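Local structure of transcription termination factor NusA (Planctomyces limnophilus, 4MTN) at residues A[118-122]-A[123-127]; A[214-217]-A[218-221]; A[249-253]-A[254-258]. The protein probably takes part in both transcription termination and antitermination, binding the core RNA polymerase and the nascent RNA. All coordinates share one frame; numbering follows the deposited sequence.

Interaction 1 (A[118-122]-A[123-127]); sequences TRNEG and SAITV
T118 to N120 and A124 to V127 run antiparallel, their segment axes 4.9 Å apart at closest approach and 175° apart in direction, with N120 facing I125 as a non-hydrogen-bonded pair. The chain reverses through E121, G122 and S123, so this is a tight beta hairpin. Near the turn, E121 N donates to A124 O at 3.1 Å. Further along, T126 N reaches R119 O at 2.9 Å, a nearly straight bond.

The carbonyl of T126 takes two bonds from a single residue. T118 N approaches T126 O at 2.8 Å, almost end-on to the carbonyl, whereas T118 OG1, 3.0 Å from T126 O, comes from well above the carbonyl plane. A chi1 of 68° swings this hydroxyl in between the backbone N and carbonyl carbon of T118, back toward the partner strand. The hydroxyl oxygen also rests against the CB and CG2 of T126, and the two threonines cross obliquely.

On the face that N120 shares with I125, these two side chains lie alongside each other and point the same way. The amide of N120 covers the ethyl branch of I125, with N120 OD1 3.3 Å from I125 CG1, while its ND2 end is engaged by the carbonyl oxygen of H147. At the turn, the bent chain of E121 folds back so that its CG sits 3.4 Å from S123 OG, a contact without a hydrogen bond.

The hairpin supplies two strands of the S1 domain, an OB-type fold. Strand 124-128 lies between strands 112-120 and 133-137 in the sheet; I125 and V127 bond through their backbones to L136 and A134, T126 leans on E133 and I135, and I125 packs against the loop residues M141 and H147.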
loop_
_atom_site.group_PDB
_atom_site.type_symbol
_atom_site.label_atom_id
_atom_site.label_comp_id
_atom_site.label_asym_id
_atom_site.label_seq_id
_atom_site.Cartn_x
_atom_site.Cartn_y
_atom_site.Cartn_z
ATOM N N THR A 118 -18.455 10.380 11.211
ATOM C CA THR A 118 -18.759 11.516 12.074
ATOM C C THR A 118 -18.733 12.822 11.286
ATOM O O THR A 118 -19.769 13.453 11.078
ATOM C CB THR A 118 -17.769 11.614 13.248
ATOM O OG1 THR A 118 -16.468 11.951 12.754
ATOM C CG2 THR A 118 -17.697 10.291 13.995
ATOM N N ARG A 119 -17.543 13.224 10.852
ATOM C CA ARG A 119 -17.386 14.430 10.047
ATOM C C ARG A 119 -16.907 14.083 8.645
ATOM O O ARG A 119 -16.018 13.248 8.472
ATOM C CB ARG A 119 -16.405 15.403 10.709
ATOM C CG ARG A 119 -16.901 16.007 12.013
ATOM C CD ARG A 119 -18.129 16.877 11.790
ATOM N NE ARG A 119 -18.531 17.574 13.008
ATOM C CZ ARG A 119 -19.588 18.376 13.095
ATOM N NH1 ARG A 119 -20.355 18.584 12.034
ATOM N NH2 ARG A 119 -19.879 18.971 14.244
ATOM N N ASN A 120 -17.499 14.724 7.644
ATOM C CA ASN A 120 -17.094 14.502 6.265
ATOM C C ASN A 120 -16.781 15.811 5.550
ATOM O O ASN A 120 -17.677 16.609 5.276
ATOM C CB ASN A 120 -18.192 13.743 5.512
ATOM C CG ASN A 120 -17.742 13.247 4.148
ATOM O OD1 ASN A 120 -16.647 13.563 3.684
ATOM N ND2 ASN A 120 -18.595 12.467 3.495
ATOM N N GLU A 121 -15.504 16.024 5.249
ATOM C CA GLU A 121 -15.095 17.109 4.368
ATOM C C GLU A 121 -14.644 16.529 3.034
ATOM O O GLU A 121 -14.663 15.313 2.841
ATOM C CB GLU A 121 -13.981 17.956 4.997
ATOM C CG GLU A 121 -12.867 17.167 5.664
ATOM C CD GLU A 121 -13.134 16.913 7.135
ATOM O OE1 GLU A 121 -14.192 17.350 7.632
ATOM O OE2 GLU A 121 -12.282 16.279 7.795
ATOM N N GLY A 122 -14.232 17.395 2.116
ATOM C CA GLY A 122 -13.764 16.945 0.820
ATOM C C GLY A 122 -12.448 16.202 0.931
ATOM O O GLY A 122 -12.231 15.199 0.254
ATOM N N SER A 123 -11.576 16.692 1.805
ATOM C CA SER A 123 -10.230 16.150 1.947
ATOM C C SER A 123 -10.190 14.800 2.660
ATOM O O SER A 123 -9.436 13.910 2.268
ATOM C CB SER A 123 -9.343 17.152 2.690
ATOM O OG SER A 123 -9.937 17.545 3.915
ATOM N N ALA A 124 -10.992 14.645 3.709
ATOM C CA ALA A 124 -10.952 13.419 4.499
ATOM C C ALA A 124 -12.275 13.106 5.192
ATOM O O ALA A 124 -13.132 13.974 5.350
ATOM C CB ALA A 124 -9.835 13.502 5.527
ATOM N N ILE A 125 -12.424 11.851 5.604
ATOM C CA ILE A 125 -13.601 11.398 6.334
ATOM C C ILE A 125 -13.200 10.854 7.699
ATOM O O ILE A 125 -12.302 10.019 7.800
ATOM C CB ILE A 125 -14.366 10.305 5.562
ATOM C CG1 ILE A 125 -14.861 10.842 4.218
ATOM C CG2 ILE A 125 -15.531 9.776 6.387
ATOM C CD1 ILE A 125 -15.589 9.811 3.386
ATOM N N THR A 126 -13.861 11.330 8.748
ATOM C CA THR A 126 -13.568 10.875 10.102
ATOM C C THR A 126 -14.539 9.776 10.524
ATOM O O THR A 126 -15.752 9.983 10.554
ATOM C CB THR A 126 -13.631 12.032 11.118
ATOM O OG1 THR A 126 -12.778 13.098 10.685
ATOM C CG2 THR A 126 -13.185 11.559 12.492
ATOM N N VAL A 127 -13.995 8.609 10.850
ATOM C CA VAL A 127 -14.808 7.450 11.203
ATOM C C VAL A 127 -14.598 7.042 12.658
ATOM O O VAL A 127 -13.463 6.876 13.107
ATOM C CB VAL A 127 -14.488 6.248 10.293
ATOM C CG1 VAL A 127 -15.350 5.052 10.665
ATOM C CG2 VAL A 127 -14.684 6.623 8.831
#

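Interaction 2 (A[214-217]-A[218-221]); sequences CADS and NIDP
The carboxylate of D216 receives two neighbours on the same face: the backbone N of N218, which comes in tilted above its plane near one oxygen, and the ethyl branch of I219, which lies across it. N218 N meets D216 OD1 at 3.0 Å, and I219 CG1 sits 3.7 Å from D216 CG. The amide of N218 is turned 72° from the carboxylate, and D216 bonds to the main chain of N218 instead.

That bond closes an Asx turn, nested inside a type I beta turn from D216 to I219. The turn's own bond, from I219 N to D216 O, is weak at 3.4 Å. With CG anti to the backbone N (chi1 -163°), beside its own carbonyl carbon, D216 brings OD1 to the amide two residues on.

I219 crosses D216 at about a right angle and uses its two branches separately: CD1 lies 3.6 Å from D216 CB, while CG2 touches C214 SG at 3.8 Å. Cutting I219 back to an alanine would probably strip the aliphatic cover from the D216 carboxylate and thin the packing on the C214 sulfur, which would keep the CB contact but lose that of CG2. C214 CB also faces P221 CB at 4.3 Å, and both residues pack on I195 of strand 195-203.

The loop thus joins strand 207-214 to helix 221-226 in a KH domain. Its chemistry is split: an acid held by a main-chain amide, which would be expected to stabilise its negative charge, beside a small apolar patch.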
loop_
_atom_site.group_PDB
_atom_site.type_symbol
_atom_site.label_atom_id
_atom_site.label_comp_id
_atom_site.label_asym_id
_atom_site.label_seq_id
_atom_site.Cartn_x
_atom_site.Cartn_y
_atom_site.Cartn_z
ATOM N N CYS A 214 -5.008 -23.570 -5.742
ATOM C CA CYS A 214 -5.398 -24.587 -4.771
ATOM C C CYS A 214 -4.319 -25.655 -4.635
ATOM O O CYS A 214 -3.658 -26.009 -5.613
ATOM C CB CYS A 214 -6.725 -25.231 -5.170
ATOM S SG CYS A 214 -7.323 -26.470 -3.999
ATOM N N ALA A 215 -4.146 -26.163 -3.417
ATOM C CA ALA A 215 -3.159 -27.203 -3.145
ATOM C C ALA A 215 -3.488 -28.478 -3.912
ATOM O O ALA A 215 -2.599 -29.144 -4.444
ATOM C CB ALA A 215 -3.083 -27.485 -1.654
ATOM N N ASP A 216 -4.772 -28.811 -3.961
ATOM C CA ASP A 216 -5.239 -29.959 -4.723
ATOM C C ASP A 216 -5.179 -29.638 -6.214
ATOM O O ASP A 216 -5.746 -28.645 -6.667
ATOM C CB ASP A 216 -6.661 -30.337 -4.305
ATOM C CG ASP A 216 -7.053 -31.735 -4.746
ATOM O OD1 ASP A 216 -6.497 -32.231 -5.748
ATOM O OD2 ASP A 216 -7.927 -32.338 -4.087
ATOM N N SER A 217 -4.489 -30.484 -6.972
ATOM C CA SER A 217 -4.309 -30.256 -8.402
ATOM C C SER A 217 -5.568 -30.597 -9.192
ATOM O O SER A 217 -5.777 -30.088 -10.294
ATOM C CB SER A 217 -3.123 -31.072 -8.925
ATOM O OG SER A 217 -3.279 -32.449 -8.631
ATOM N N ASN A 218 -6.409 -31.455 -8.623
ATOM C CA ASN A 218 -7.643 -31.870 -9.280
ATOM C C ASN A 218 -8.785 -30.890 -9.035
ATOM O O ASN A 218 -9.888 -31.066 -9.551
ATOM C CB ASN A 218 -8.047 -33.270 -8.816
ATOM C CG ASN A 218 -7.014 -34.322 -9.169
ATOM O OD1 ASN A 218 -6.482 -35.007 -8.294
ATOM N ND2 ASN A 218 -6.722 -34.456 -10.457
ATOM N N ILE A 219 -8.512 -29.857 -8.245
ATOM C CA ILE A 219 -9.511 -28.840 -7.937
ATOM C C ILE A 219 -9.272 -27.570 -8.749
ATOM O O ILE A 219 -8.154 -27.059 -8.805
ATOM C CB ILE A 219 -9.513 -28.493 -6.432
ATOM C CG1 ILE A 219 -10.027 -29.678 -5.615
ATOM C CG2 ILE A 219 -10.357 -27.252 -6.161
ATOM C CD1 ILE A 219 -10.177 -29.383 -4.137
ATOM N N ASP A 220 -10.329 -27.069 -9.381
ATOM C CA ASP A 220 -10.257 -25.830 -10.143
ATOM C C ASP A 220 -10.500 -24.638 -9.220
ATOM O O ASP A 220 -11.619 -24.430 -8.751
ATOM C CB ASP A 220 -11.273 -25.848 -11.288
ATOM C CG ASP A 220 -11.407 -24.504 -11.977
ATOM O OD1 ASP A 220 -10.394 -23.782 -12.099
ATOM O OD2 ASP A 220 -12.531 -24.172 -12.402
ATOM N N PRO A 221 -9.447 -23.848 -8.965
ATOM C CA PRO A 221 -9.501 -22.749 -7.993
ATOM C C PRO A 221 -10.427 -21.614 -8.422
ATOM O O PRO A 221 -11.105 -21.025 -7.579
ATOM C CB PRO A 221 -8.047 -22.273 -7.922
ATOM C CG PRO A 221 -7.461 -22.658 -9.234
ATOM C CD PRO A 221 -8.134 -23.939 -9.627
#

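Interaction 3 (A[249-253]-A[254-258]); sequences RWNDS and LQVLV
W250 and L257 meet at a slant: the far corner of the indole, CZ3, lies 3.5 Å from L257 CD2. With CG anti to the backbone N (chi1 169°), the ring of W250 swings back to the helix although its CB points away from it. L257 also reaches V306 of helix 297-306, and W250 rests on R198 and S199 of strand 195-203.

The amide of N251 is likewise set obliquely against V256, its ND2 3.3 Å from V256 CG1. Its carbonyl end makes the hydrogen bond: N251 OD1 accepts from S253 N at 2.8 Å, tilted 25° from the amide's carbonyl plane, which makes an Asx turn.

S253 then caps helix 254-261. Its OG takes Q255 N at 3.2 Å, and its carbonyl accepts twice: L257 N lies 2.9 Å from S253 O in the carbonyl plane, whereas V256 N comes from above that plane. W250 NE1 bonds to D252 OD1 at 3.3 Å.

Successive polar groups of N251 and S253 therefore satisfy amides at the helix start, while W250 and L257 supply the apolar half of the junction.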
loop_
_atom_site.group_PDB
_atom_site.type_symbol
_atom_site.label_atom_id
_atom_site.label_comp_id
_atom_site.label_asym_id
_atom_site.label_seq_id
_atom_site.Cartn_x
_atom_site.Cartn_y
_atom_site.Cartn_z
ATOM N N ARG A 249 -6.607 -17.891 -12.809
ATOM C CA ARG A 249 -5.837 -18.966 -12.196
ATOM C C ARG A 249 -4.369 -18.585 -12.058
ATOM O O ARG A 249 -3.739 -18.141 -13.018
ATOM C CB ARG A 249 -5.973 -20.254 -13.011
ATOM C CG ARG A 249 -5.389 -21.484 -12.333
ATOM C CD ARG A 249 -5.289 -22.656 -13.299
ATOM N NE ARG A 249 -6.596 -23.086 -13.789
ATOM C CZ ARG A 249 -7.223 -24.186 -13.381
ATOM N NH1 ARG A 249 -6.661 -24.976 -12.475
ATOM N NH2 ARG A 249 -8.410 -24.499 -13.883
ATOM N N TRP A 250 -3.829 -18.759 -10.856
ATOM C CA TRP A 250 -2.416 -18.500 -10.613
ATOM C C TRP A 250 -1.556 -19.660 -11.102
ATOM O O TRP A 250 -1.945 -20.822 -11.000
ATOM C CB TRP A 250 -2.155 -18.251 -9.126
ATOM C CG TRP A 250 -0.695 -18.245 -8.775
ATOM C CD1 TRP A 250 0.044 -19.298 -8.319
ATOM C CD2 TRP A 250 0.207 -17.134 -8.866
ATOM N NE1 TRP A 250 1.346 -18.913 -8.116
ATOM C CE2 TRP A 250 1.472 -17.588 -8.444
ATOM C CE3 TRP A 250 0.065 -15.800 -9.259
ATOM C CZ2 TRP A 250 2.588 -16.755 -8.404
ATOM C CZ3 TRP A 250 1.175 -14.974 -9.218
ATOM C CH2 TRP A 250 2.420 -15.456 -8.795
ATOM N N ASN A 251 -0.386 -19.331 -11.639
ATOM C CA ASN A 251 0.582 -20.337 -12.050
ATOM C C ASN A 251 2.005 -19.819 -11.867
ATOM O O ASN A 251 2.261 -18.624 -12.010
ATOM C CB ASN A 251 0.345 -20.752 -13.503
ATOM C CG ASN A 251 1.034 -22.057 -13.859
ATOM O OD1 ASN A 251 2.231 -22.225 -13.631
ATOM N ND2 ASN A 251 0.274 -22.993 -14.416
ATOM N N ASP A 252 2.925 -20.723 -11.544
ATOM C CA ASP A 252 4.316 -20.350 -11.314
ATOM C C ASP A 252 5.039 -20.054 -12.625
ATOM O O ASP A 252 6.083 -19.402 -12.634
ATOM C CB ASP A 252 5.044 -21.456 -10.546
ATOM C CG ASP A 252 4.498 -21.645 -9.143
ATOM O OD1 ASP A 252 4.118 -20.637 -8.510
ATOM O OD2 ASP A 252 4.448 -22.802 -8.674
ATOM N N SER A 253 4.478 -20.539 -13.727
ATOM C CA SER A 253 5.041 -20.289 -15.049
ATOM C C SER A 253 4.399 -19.065 -15.690
ATOM O O SER A 253 3.180 -18.900 -15.648
ATOM C CB SER A 253 4.860 -21.511 -15.950
ATOM O OG SER A 253 5.256 -21.222 -17.281
ATOM N N LEU A 254 5.223 -18.209 -16.284
ATOM C CA LEU A 254 4.727 -17.002 -16.933
ATOM C C LEU A 254 4.114 -17.319 -18.295
ATOM O O LEU A 254 3.391 -16.504 -18.863
ATOM C CB LEU A 254 5.846 -15.967 -17.086
ATOM C CG LEU A 254 6.237 -15.172 -15.836
ATOM C CD1 LEU A 254 7.144 -15.982 -14.916
ATOM C CD2 LEU A 254 6.897 -13.857 -16.224
ATOM N N GLN A 255 4.405 -18.507 -18.815
ATOM C CA GLN A 255 3.810 -18.953 -20.069
ATOM C C GLN A 255 2.333 -19.278 -19.866
ATOM O O GLN A 255 1.565 -19.371 -20.822
ATOM C CB GLN A 255 4.554 -20.172 -20.616
ATOM C CG GLN A 255 5.997 -19.894 -21.000
ATOM C CD GLN A 255 6.117 -18.929 -22.164
ATOM O OE1 GLN A 255 5.223 -18.840 -23.006
ATOM N NE2 GLN A 255 7.225 -18.197 -22.215
ATOM N N VAL A 256 1.952 -19.444 -18.604
ATOM C CA VAL A 256 0.575 -19.736 -18.228
ATOM C C VAL A 256 -0.075 -18.511 -17.592
ATOM O O VAL A 256 -1.098 -18.022 -18.069
ATOM C CB VAL A 256 0.491 -20.923 -17.252
ATOM C CG1 VAL A 256 -0.962 -21.232 -16.925
ATOM C CG2 VAL A 256 1.179 -22.143 -17.843
ATOM N N LEU A 257 0.509 -18.056 -16.488
ATOM C CA LEU A 257 -0.006 -16.922 -15.723
ATOM C C LEU A 257 -0.271 -15.666 -16.555
ATOM O O LEU A 257 -1.310 -15.026 -16.397
ATOM C CB LEU A 257 0.963 -16.579 -14.590
ATOM C CG LEU A 257 0.579 -15.377 -13.727
ATOM C CD1 LEU A 257 -0.758 -15.612 -13.040
ATOM C CD2 LEU A 257 1.668 -15.083 -12.708
ATOM N N VAL A 258 0.665 -15.308 -17.431
ATOM C CA VAL A 258 0.530 -14.076 -18.209
ATOM C C VAL A 258 -0.647 -14.118 -19.197
ATOM O O VAL A 258 -1.431 -13.171 -19.239
ATOM C CB VAL A 258 1.839 -13.733 -18.967
ATOM C CG1 VAL A 258 1.606 -12.603 -19.958
ATOM C CG2 VAL A 258 2.941 -13.370 -17.986
#

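Overall arrangement
Interactions 2 and 3 belong to one KH domain, their centres 15 Å apart, and they touch directly. The N-cap acid of helix 221-226 forms a salt bridge with the arginine ending strand 244-249, D220 OD1 to R249 NH2 at 2.8 Å, and P221 packs against the same guanidinium group. Both contacts carry the chain from a strand into a helix with a side-chain N-cap. The GXXG sequence following helix 221-226 is the element by which KH domains commonly hold nucleic acid. Interaction 1 lies in the S1 domain, with about 32 Å between nearest atoms to either of the others, and opposite interaction 3 across the chain's centre.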